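Long-range contacts in phosphoheptose isomerase (PDB 5I01), which isomerises sedoheptulose 7-phosphate to D-glycero-D-manno-heptose 7-phosphate as a zinc-dependent homotetramer, in the heptose biosynthesis that supports gonococcal lipooligosaccharide synthesis: residues T32-L43 and L183-V194; A61-T69 and A80-T88. The protein carries 1 engineered substitution. All blocks are in the same frame, centred on the assembly; numbering follows the deposited sequence.

Contact 1 of 2, residues T32-L43 and L183-V194. With ZN (zinc ion), chain E.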
loop_
_atom_site.group_PDB
_atom_site.type_symbol
_atom_site.label_atom_id
_atom_site.label_comp_id
_atom_site.label_asym_id
_atom_site.label_seq_id
_atom_site.Cartn_x
_atom_site.Cartn_y
_atom_site.Cartn_z
ATOM N N THR A 32 -3.004 4.442 -28.994
ATOM C CA THR A 32 -1.895 4.631 -28.034
ATOM C C THR A 32 -1.205 5.996 -28.220
ATOM O O THR A 32 -0.893 6.668 -27.229
ATOM C CB THR A 32 -0.845 3.476 -28.080
ATOM O OG1 THR A 32 -1.496 2.232 -27.843
ATOM C CG2 THR A 32 0.224 3.636 -27.017
ATOM N N VAL A 33 -0.994 6.410 -29.469
ATOM C CA VAL A 33 -0.433 7.739 -29.742
ATOM C C VAL A 33 -1.403 8.830 -29.251
ATOM O O VAL A 33 -0.979 9.768 -28.578
ATOM C CB VAL A 33 -0.060 7.933 -31.235
ATOM C CG1 VAL A 33 0.391 9.363 -31.511
ATOM C CG2 VAL A 33 1.054 6.971 -31.641
ATOM N N GLN A 34 -2.692 8.694 -29.555
ATOM C CA GLN A 34 -3.706 9.659 -29.092
ATOM C C GLN A 34 -3.730 9.780 -27.563
ATOM O O GLN A 34 -3.882 10.885 -27.039
ATOM C CB GLN A 34 -5.121 9.278 -29.560
ATOM C CG GLN A 34 -5.404 9.339 -31.052
ATOM C CD GLN A 34 -6.803 8.808 -31.367
ATOM O OE1 GLN A 34 -7.796 9.282 -30.800
ATOM N NE2 GLN A 34 -6.888 7.806 -32.256
ATOM N N ALA A 35 -3.603 8.645 -26.866
ATOM C CA ALA A 35 -3.590 8.608 -25.397
ATOM C C ALA A 35 -2.372 9.313 -24.801
ATOM O O ALA A 35 -2.488 10.050 -23.813
ATOM C CB ALA A 35 -3.646 7.174 -24.902
ATOM N N ALA A 36 -1.208 9.078 -25.406
ATOM C CA ALA A 36 0.025 9.734 -25.004
ATOM C C ALA A 36 -0.011 11.246 -25.272
ATOM O O ALA A 36 0.407 12.043 -24.421
ATOM C CB ALA A 36 1.203 9.096 -25.720
ATOM N N GLU A 37 -0.500 11.628 -26.454
ATOM C CA GLU A 37 -0.666 13.044 -26.820
ATOM C C GLU A 37 -1.537 13.765 -25.798
ATOM O O GLU A 37 -1.188 14.851 -25.339
ATOM C CB GLU A 37 -1.260 13.193 -28.238
ATOM C CG GLU A 37 -0.242 12.966 -29.360
ATOM C CD GLU A 37 -0.834 12.943 -30.776
ATOM O OE1 GLU A 37 -2.071 12.791 -30.942
ATOM O OE2 GLU A 37 -0.042 13.066 -31.744
ATOM N N LEU A 38 -2.656 13.138 -25.434
ATOM C CA LEU A 38 -3.555 13.672 -24.408
ATOM C C LEU A 38 -2.886 13.864 -23.036
ATOM O O LEU A 38 -3.146 14.853 -22.355
ATOM C CB LEU A 38 -4.781 12.766 -24.259
ATOM C CG LEU A 38 -5.815 13.191 -23.215
ATOM C CD1 LEU A 38 -6.250 14.634 -23.433
ATOM C CD2 LEU A 38 -7.006 12.249 -23.252
ATOM N N MET A 39 -2.044 12.916 -22.634
ATOM C CA MET A 39 -1.293 13.037 -21.376
ATOM C C MET A 39 -0.212 14.141 -21.427
ATOM O O MET A 39 0.011 14.820 -20.428
ATOM C CB MET A 39 -0.684 11.683 -20.962
ATOM C CG MET A 39 -1.704 10.686 -20.425
ATOM S SD MET A 39 -0.977 9.171 -19.756
ATOM C CE MET A 39 -0.400 8.437 -21.272
ATOM N N LEU A 40 0.439 14.314 -22.580
ATOM C CA LEU A 40 1.395 15.415 -22.803
ATOM C C LEU A 40 0.757 16.799 -22.730
ATOM O O LEU A 40 1.347 17.718 -22.172
ATOM C CB LEU A 40 2.068 15.280 -24.167
ATOM C CG LEU A 40 3.099 14.165 -24.300
ATOM C CD1 LEU A 40 3.265 13.792 -25.773
ATOM C CD2 LEU A 40 4.426 14.564 -23.655
ATOM N N GLN A 41 -0.421 16.941 -23.333
ATOM C CA GLN A 41 -1.214 18.178 -23.276
ATOM C C GLN A 41 -1.596 18.520 -21.830
ATOM O O GLN A 41 -1.457 19.669 -21.393
ATOM C CB GLN A 41 -2.477 18.018 -24.137
ATOM C CG GLN A 41 -3.402 19.227 -24.224
ATOM C CD GLN A 41 -4.781 18.877 -24.795
ATOM O OE1 GLN A 41 -5.477 17.972 -24.299
ATOM N NE2 GLN A 41 -5.190 19.603 -25.832
ATOM N N CYS A 42 -2.081 17.514 -21.103
ATOM C CA CYS A 42 -2.480 17.673 -19.702
ATOM C C CYS A 42 -1.317 18.084 -18.804
ATOM O O CYS A 42 -1.447 19.021 -18.023
ATOM C CB CYS A 42 -3.114 16.380 -19.183
ATOM S SG CYS A 42 -3.141 16.208 -17.387
ATOM N N LEU A 43 -0.193 17.381 -18.926
ATOM C CA LEU A 43 1.014 17.656 -18.130
ATOM C C LEU A 43 1.595 19.035 -18.406
ATOM O O LEU A 43 1.933 19.753 -17.475
ATOM C CB LEU A 43 2.096 16.601 -18.392
ATOM C CG LEU A 43 1.830 15.188 -17.859
ATOM C CD1 LEU A 43 2.782 14.189 -18.508
ATOM C CD2 LEU A 43 1.947 15.134 -16.341
ATOM N N LEU A 183 1.270 -1.427 -23.350
ATOM C CA LEU A 183 0.661 -0.141 -23.714
ATOM C C LEU A 183 1.141 1.006 -22.816
ATOM O O LEU A 183 1.515 2.064 -23.308
ATOM C CB LEU A 183 -0.876 -0.219 -23.692
ATOM C CG LEU A 183 -1.551 -1.016 -24.812
ATOM C CD1 LEU A 183 -3.047 -1.116 -24.575
ATOM C CD2 LEU A 183 -1.295 -0.384 -26.165
ATOM N N ILE A 184 1.146 0.772 -21.508
ATOM C CA ILE A 184 1.661 1.740 -20.535
ATOM C C ILE A 184 3.105 2.128 -20.825
ATOM O O ILE A 184 3.437 3.308 -20.816
ATOM C CB ILE A 184 1.511 1.205 -19.089
ATOM C CG1 ILE A 184 0.042 1.349 -18.666
ATOM C CG2 ILE A 184 2.445 1.921 -18.111
ATOM C CD1 ILE A 184 -0.340 0.599 -17.412
ATOM N N HIS A 185 3.949 1.128 -21.064
ATOM C CA HIS A 185 5.367 1.350 -21.364
ATOM C C HIS A 185 5.574 2.176 -22.617
ATOM O O HIS A 185 6.416 3.064 -22.634
ATOM C CB HIS A 185 6.124 0.020 -21.468
ATOM C CG HIS A 185 6.442 -0.585 -20.139
ATOM N ND1 HIS A 185 6.624 -1.938 -19.956
ATOM C CD2 HIS A 185 6.603 -0.015 -18.921
ATOM C CE1 HIS A 185 6.899 -2.172 -18.684
ATOM N NE2 HIS A 185 6.890 -1.021 -18.034
ATOM N N ALA A 186 4.804 1.869 -23.657
ATOM C CA ALA A 186 4.845 2.611 -24.913
ATOM C C ALA A 186 4.390 4.070 -24.742
ATOM O O ALA A 186 4.948 4.958 -25.382
ATOM C CB ALA A 186 3.995 1.907 -25.962
ATOM N N MET A 187 3.392 4.300 -23.883
ATOM C CA MET A 187 2.911 5.652 -23.555
ATOM C C MET A 187 3.957 6.468 -22.776
ATOM O O MET A 187 4.223 7.624 -23.120
ATOM C CB MET A 187 1.590 5.602 -22.756
ATOM C CG MET A 187 0.355 5.275 -23.585
ATOM S SD MET A 187 -1.241 5.432 -22.723
ATOM C CE MET A 187 -1.199 4.131 -21.490
ATOM N N CYS A 188 4.534 5.869 -21.732
ATOM C CA CYS A 188 5.608 6.512 -20.947
ATOM C C CYS A 188 6.832 6.882 -21.778
ATOM O O CYS A 188 7.433 7.922 -21.549
ATOM C CB CYS A 188 6.082 5.612 -19.802
ATOM S SG CYS A 188 4.809 5.265 -18.584
ATOM N N ASP A 189 7.215 6.016 -22.712
ATOM C CA ASP A 189 8.327 6.305 -23.609
ATOM C C ASP A 189 7.994 7.432 -24.600
ATOM O O ASP A 189 8.875 8.226 -24.932
ATOM C CB ASP A 189 8.793 5.044 -24.346
ATOM C CG ASP A 189 10.129 5.236 -25.059
ATOM O OD1 ASP A 189 11.131 5.611 -24.406
ATOM O OD2 ASP A 189 10.175 4.981 -26.282
ATOM N N CYS A 190 6.748 7.501 -25.073
ATOM C CA CYS A 190 6.324 8.611 -25.941
ATOM C C CYS A 190 6.350 9.965 -25.229
ATOM O O CYS A 190 6.657 10.985 -25.847
ATOM C CB CYS A 190 4.924 8.377 -26.505
ATOM S SG CYS A 190 4.889 7.122 -27.781
ATOM N N ILE A 191 6.000 9.961 -23.945
ATOM C CA ILE A 191 6.059 11.151 -23.102
ATOM C C ILE A 191 7.518 11.561 -22.877
ATOM O O ILE A 191 7.859 12.739 -23.038
ATOM C CB ILE A 191 5.300 10.931 -21.769
ATOM C CG1 ILE A 191 3.799 10.790 -22.062
ATOM C CG2 ILE A 191 5.536 12.077 -20.792
ATOM C CD1 ILE A 191 2.996 10.111 -20.977
ATOM N N ASP A 192 8.364 10.590 -22.521
ATOM C CA ASP A 192 9.833 10.794 -22.430
ATOM C C ASP A 192 10.437 11.486 -23.660
ATOM O O ASP A 192 11.223 12.417 -23.519
ATOM C CB ASP A 192 10.577 9.458 -22.209
ATOM C CG ASP A 192 10.889 9.173 -20.746
ATOM O OD1 ASP A 192 10.191 9.694 -19.841
ATOM O OD2 ASP A 192 11.845 8.398 -20.511
ATOM N N SER A 193 10.066 11.032 -24.854
ATOM C CA SER A 193 10.640 11.567 -26.094
ATOM C C SER A 193 10.365 13.073 -26.283
ATOM O O SER A 193 11.114 13.737 -26.991
ATOM C CB SER A 193 10.187 10.748 -27.316
ATOM O OG SER A 193 8.795 10.871 -27.539
ATOM N N VAL A 194 9.311 13.588 -25.643
ATOM C CA VAL A 194 9.020 15.030 -25.533
ATOM C C VAL A 194 9.209 15.498 -24.072
ATOM O O VAL A 194 10.311 15.842 -23.621
ATOM C CB VAL A 194 7.558 15.312 -25.980
ATOM C CG1 VAL A 194 7.272 16.809 -26.047
ATOM C CG2 VAL A 194 7.260 14.645 -27.320
HETATM ZN ZN ZN E . 7.894 -0.653 -16.095
#
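The backbones come nearest at Ala36 and Met187, whose CA atoms lie 5.2 Å apart, and the axes of the helical segments 32-43 and 183-193 pass at 9.1 Å with a crossing angle of -48°. The small side chain of Ala36 makes this approach possible: its CB meets CB of Cys190 at 3.9 Å. One turn further on, the side chain of Ile191 is a knob in the hole formed by Ala36, Met39, Leu40 and Leu43. With CG1 beside its own backbone N (chi1 -67°), Ile191 sends CD1 toward the methyl end of Met39, while CG2 is left to meet CD2 of Leu40 and CD1 of Leu43. Leu40 and Ile191 run past each other in opposite directions, and CD2 of Leu40 lies 3.8 Å from CA of Ile191 and also touches CB of Val194.

Next to this knob, the side chains of Met39 and Met187 cross nearly at right angles. Met39 bends at its thioether (chi3 -70°), bringing CE to 3.4 Å from SD of Met187; the same sulfur also rests against CB of Ala35. At the start of the segment Thr32 divides its two branches. CG2 lies against CG of Met187, whereas OG1 bonds to Leu28 O one turn back and lies beside CD2 of Leu183. At the far end Ser193 OG bonds to Cys190 O from above the carbonyl plane.

His185 takes no part in the helix packing; its NE2 binds zinc, while its ND1 is held by Glu178 of the second subunit. Ala35 and Met39 also lean on Ile145 of strand 143-149, Ala35 and Thr32 touch Leu166 of strand 164-168, and helix 56-69 packs over Met39 and Ile191.

Contact 2 of 2, residues A61-T69 and A80-T88. With ZN (zinc ion), chain E.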
loop_
_atom_site.group_PDB
_atom_site.type_symbol
_atom_site.label_atom_id
_atom_site.label_comp_id
_atom_site.label_asym_id
_atom_site.label_seq_id
_atom_site.Cartn_x
_atom_site.Cartn_y
_atom_site.Cartn_z
ATOM N N ALA A 61 -1.802 0.223 -12.297
ATOM C CA ALA A 61 -1.988 1.630 -11.988
ATOM C C ALA A 61 -0.800 2.188 -11.216
ATOM O O ALA A 61 -0.295 3.261 -11.566
ATOM C CB ALA A 61 -3.277 1.849 -11.205
ATOM N N GLN A 62 -0.344 1.471 -10.185
ATOM C CA GLN A 62 0.775 1.968 -9.368
ATOM C C GLN A 62 2.127 1.838 -10.080
ATOM O O GLN A 62 3.030 2.613 -9.798
ATOM C CB GLN A 62 0.775 1.374 -7.941
ATOM C CG GLN A 62 1.228 -0.067 -7.763
ATOM C CD GLN A 62 1.348 -0.445 -6.288
ATOM O OE1 GLN A 62 0.396 -0.286 -5.506
ATOM N NE2 GLN A 62 2.518 -0.941 -5.898
ATOM N N HIS A 63 2.248 0.863 -10.983
ATOM C CA HIS A 63 3.398 0.718 -11.903
ATOM C C HIS A 63 3.508 1.948 -12.830
ATOM O O HIS A 63 4.563 2.558 -12.930
ATOM C CB HIS A 63 3.226 -0.565 -12.737
ATOM C CG HIS A 63 4.419 -0.963 -13.559
ATOM N ND1 HIS A 63 4.773 -2.285 -13.725
ATOM C CD2 HIS A 63 5.304 -0.247 -14.292
ATOM C CE1 HIS A 63 5.829 -2.364 -14.512
ATOM N NE2 HIS A 63 6.175 -1.141 -14.866
ATOM N N PHE A 64 2.410 2.297 -13.495
ATOM C CA PHE A 64 2.337 3.520 -14.308
ATOM C C PHE A 64 2.735 4.786 -13.543
ATOM O O PHE A 64 3.601 5.517 -13.972
ATOM C CB PHE A 64 0.934 3.690 -14.871
ATOM C CG PHE A 64 0.708 5.016 -15.510
ATOM C CD1 PHE A 64 1.375 5.352 -16.680
ATOM C CD2 PHE A 64 -0.160 5.943 -14.936
ATOM C CE1 PHE A 64 1.175 6.589 -17.280
ATOM C CE2 PHE A 64 -0.366 7.180 -15.527
ATOM C CZ PHE A 64 0.302 7.503 -16.703
ATOM N N ALA A 65 2.097 5.028 -12.405
ATOM C CA ALA A 65 2.380 6.205 -11.578
ATOM C C ALA A 65 3.819 6.258 -11.072
ATOM O O ALA A 65 4.414 7.330 -11.023
ATOM C CB ALA A 65 1.410 6.273 -10.405
ATOM N N ALA A 66 4.379 5.111 -10.700
ATOM C CA ALA A 66 5.777 5.043 -10.251
ATOM C C ALA A 66 6.809 5.389 -11.347
ATOM O O ALA A 66 7.852 5.993 -11.062
ATOM C CB ALA A 66 6.074 3.676 -9.652
ATOM N N GLU A 67 6.530 5.014 -12.592
ATOM C CA GLU A 67 7.400 5.417 -13.709
ATOM C C GLU A 67 7.261 6.903 -14.107
ATOM O O GLU A 67 8.172 7.465 -14.693
ATOM C CB GLU A 67 7.225 4.475 -14.893
ATOM C CG GLU A 67 7.814 3.101 -14.575
ATOM C CD GLU A 67 7.837 2.163 -15.760
ATOM O OE1 GLU A 67 7.046 2.374 -16.701
ATOM O OE2 GLU A 67 8.640 1.206 -15.737
ATOM N N MET A 68 6.149 7.541 -13.760
ATOM C CA MET A 68 6.007 8.995 -13.933
ATOM C C MET A 68 6.746 9.776 -12.840
ATOM O O MET A 68 7.393 10.768 -13.131
ATOM C CB MET A 68 4.521 9.409 -13.952
ATOM C CG MET A 68 3.688 8.871 -15.118
ATOM S SD MET A 68 4.298 9.347 -16.752
ATOM C CE MET A 68 2.788 9.846 -17.588
ATOM N N THR A 69 6.645 9.343 -11.589
ATOM C CA THR A 69 7.265 10.072 -10.476
ATOM C C THR A 69 8.786 9.868 -10.360
ATOM O O THR A 69 9.464 10.725 -9.789
ATOM C CB THR A 69 6.565 9.777 -9.120
ATOM O OG1 THR A 69 6.553 8.364 -8.846
ATOM C CG2 THR A 69 5.132 10.301 -9.160
ATOM N N ALA A 80 3.447 14.672 -12.751
ATOM C CA ALA A 80 2.298 14.601 -11.844
ATOM C C ALA A 80 1.405 13.399 -12.148
ATOM O O ALA A 80 0.605 13.433 -13.089
ATOM C CB ALA A 80 1.491 15.897 -11.903
ATOM N N ALA A 81 1.555 12.336 -11.356
ATOM C CA ALA A 81 0.705 11.158 -11.491
ATOM C C ALA A 81 0.501 10.439 -10.160
ATOM O O ALA A 81 1.477 10.138 -9.466
ATOM C CB ALA A 81 1.273 10.207 -12.525
ATOM N N VAL A 82 -0.769 10.175 -9.823
ATOM C CA VAL A 82 -1.172 9.523 -8.573
ATOM C C VAL A 82 -1.997 8.264 -8.893
ATOM O O VAL A 82 -2.977 8.333 -9.621
ATOM C CB VAL A 82 -2.028 10.482 -7.701
ATOM C CG1 VAL A 82 -2.377 9.851 -6.354
ATOM C CG2 VAL A 82 -1.307 11.808 -7.485
ATOM N N ALA A 83 -1.609 7.118 -8.359
ATOM C CA ALA A 83 -2.457 5.939 -8.438
ATOM C C ALA A 83 -3.466 6.046 -7.307
ATOM O O ALA A 83 -3.093 6.338 -6.182
ATOM C CB ALA A 83 -1.625 4.673 -8.291
ATOM N N LEU A 84 -4.735 5.793 -7.603
ATOM C CA LEU A 84 -5.798 5.831 -6.588
ATOM C C LEU A 84 -6.008 4.490 -5.886
ATOM O O LEU A 84 -6.976 4.318 -5.149
ATOM C CB LEU A 84 -7.112 6.267 -7.232
ATOM C CG LEU A 84 -7.099 7.565 -8.032
ATOM C CD1 LEU A 84 -8.489 7.792 -8.595
ATOM C CD2 LEU A 84 -6.667 8.748 -7.180
ATOM N N THR A 85 -5.084 3.556 -6.071
ATOM C CA THR A 85 -5.228 2.188 -5.579
ATOM C C THR A 85 -4.236 1.856 -4.462
ATOM O O THR A 85 -4.060 0.699 -4.164
ATOM C CB THR A 85 -5.010 1.190 -6.749
ATOM O OG1 THR A 85 -3.720 1.399 -7.333
ATOM C CG2 THR A 85 -6.065 1.379 -7.830
ATOM N N THR A 86 -3.596 2.859 -3.859
ATOM C CA THR A 86 -2.510 2.641 -2.892
ATOM C C THR A 86 -2.874 2.948 -1.427
ATOM O O THR A 86 -2.395 2.254 -0.514
ATOM C CB THR A 86 -1.271 3.494 -3.236
ATOM O OG1 THR A 86 -1.625 4.877 -3.261
ATOM C CG2 THR A 86 -0.676 3.106 -4.574
ATOM N N ASP A 87 -3.669 3.994 -1.189
ATOM C CA ASP A 87 -4.046 4.378 0.188
ATOM C C ASP A 87 -5.077 3.397 0.769
ATOM O O ASP A 87 -6.280 3.477 0.476
ATOM C CB ASP A 87 -4.571 5.833 0.266
ATOM C CG ASP A 87 -4.640 6.367 1.710
ATOM O OD1 ASP A 87 -4.439 5.580 2.659
ATOM O OD2 ASP A 87 -4.903 7.579 1.901
ATOM N N THR A 88 -4.589 2.490 1.609
ATOM C CA THR A 88 -5.425 1.425 2.149
ATOM C C THR A 88 -6.397 1.940 3.198
ATOM O O THR A 88 -7.455 1.371 3.365
ATOM C CB THR A 88 -4.599 0.279 2.742
ATOM O OG1 THR A 88 -3.793 0.764 3.816
ATOM C CG2 THR A 88 -3.705 -0.348 1.690
HETATM ZN ZN ZN E . 7.894 -0.653 -16.095
#
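Met68, which meets Ala81 across the contact, also lays its CG over one face of the Phe64 ring, 3.9 Å above the plane and displaced toward the rim. The His63 ring has the carboxylate carbon of Glu67 at its edge, in plane, as both side chains bind the same zinc ion. The backbone here is part of a beta-alpha-beta crossover in the SIS fold: strand 49-52 leads into helix 56-69, and the chain returns as strand 81-83, parallel to and beside the first strand. The helix and the returning strand run nearly antiparallel, at 154°, with their axes 7.2 Å apart.

Alanines on both sides permit such a close fit. Ala81 and Ala83 turn their methyls to the helix; that of Ala81 meets CB of Met68 at 3.6 Å, and that of Ala83 sits over the backbone of Ala61 and Gln62. CB of Ala65 comes down on the strand backbone itself, 3.7 Å from N of Ala83. Past the end of the strand, Thr86 is crossed at a slant by the side chain of Gln62, OE1 of Gln62 lying 3.7 Å from CG2 of Thr86. The amide end of Gln62 is engaged between subunits, NE2 bonding to Thr88 and Ser89 of the third subunit, and Thr86 OG1 pairs there with its own counterpart.

On the side of the helix turned from the strand, His63 NE2 and Glu67 OE2 bind zinc at 2.2 and 2.0 Å. At the last turn, Thr69 sets OG1 between its backbone N and carbonyl carbon (chi1 56°), from where it bonds to Ala65 O at 3.2 Å; the same oxygen accepts from Thr69 N, and CG2 of Thr69 is left against Ala81 O.

In the fold
Contact 2 is nested within the long chain loop that contact 1 closes, and helix 56-69 joins the two, although their centres are 16 Å apart. Side chains of helix 56-69 abut the helix pair of contact 1: CE of Met68 lies 3.4 Å from CD1 of Ile191, and CZ of Phe64 is 3.7 Å from SD of Met39. The two contacts also converge on the metal. NE2 of His185, from 183-194, is 3.2 Å from NE2 of His63, from 61-69; with Glu67 they bind one zinc ion, and Gln177 of the second subunit adds the fourth protein ligand. The metal site is therefore built from both helices and from a second subunit.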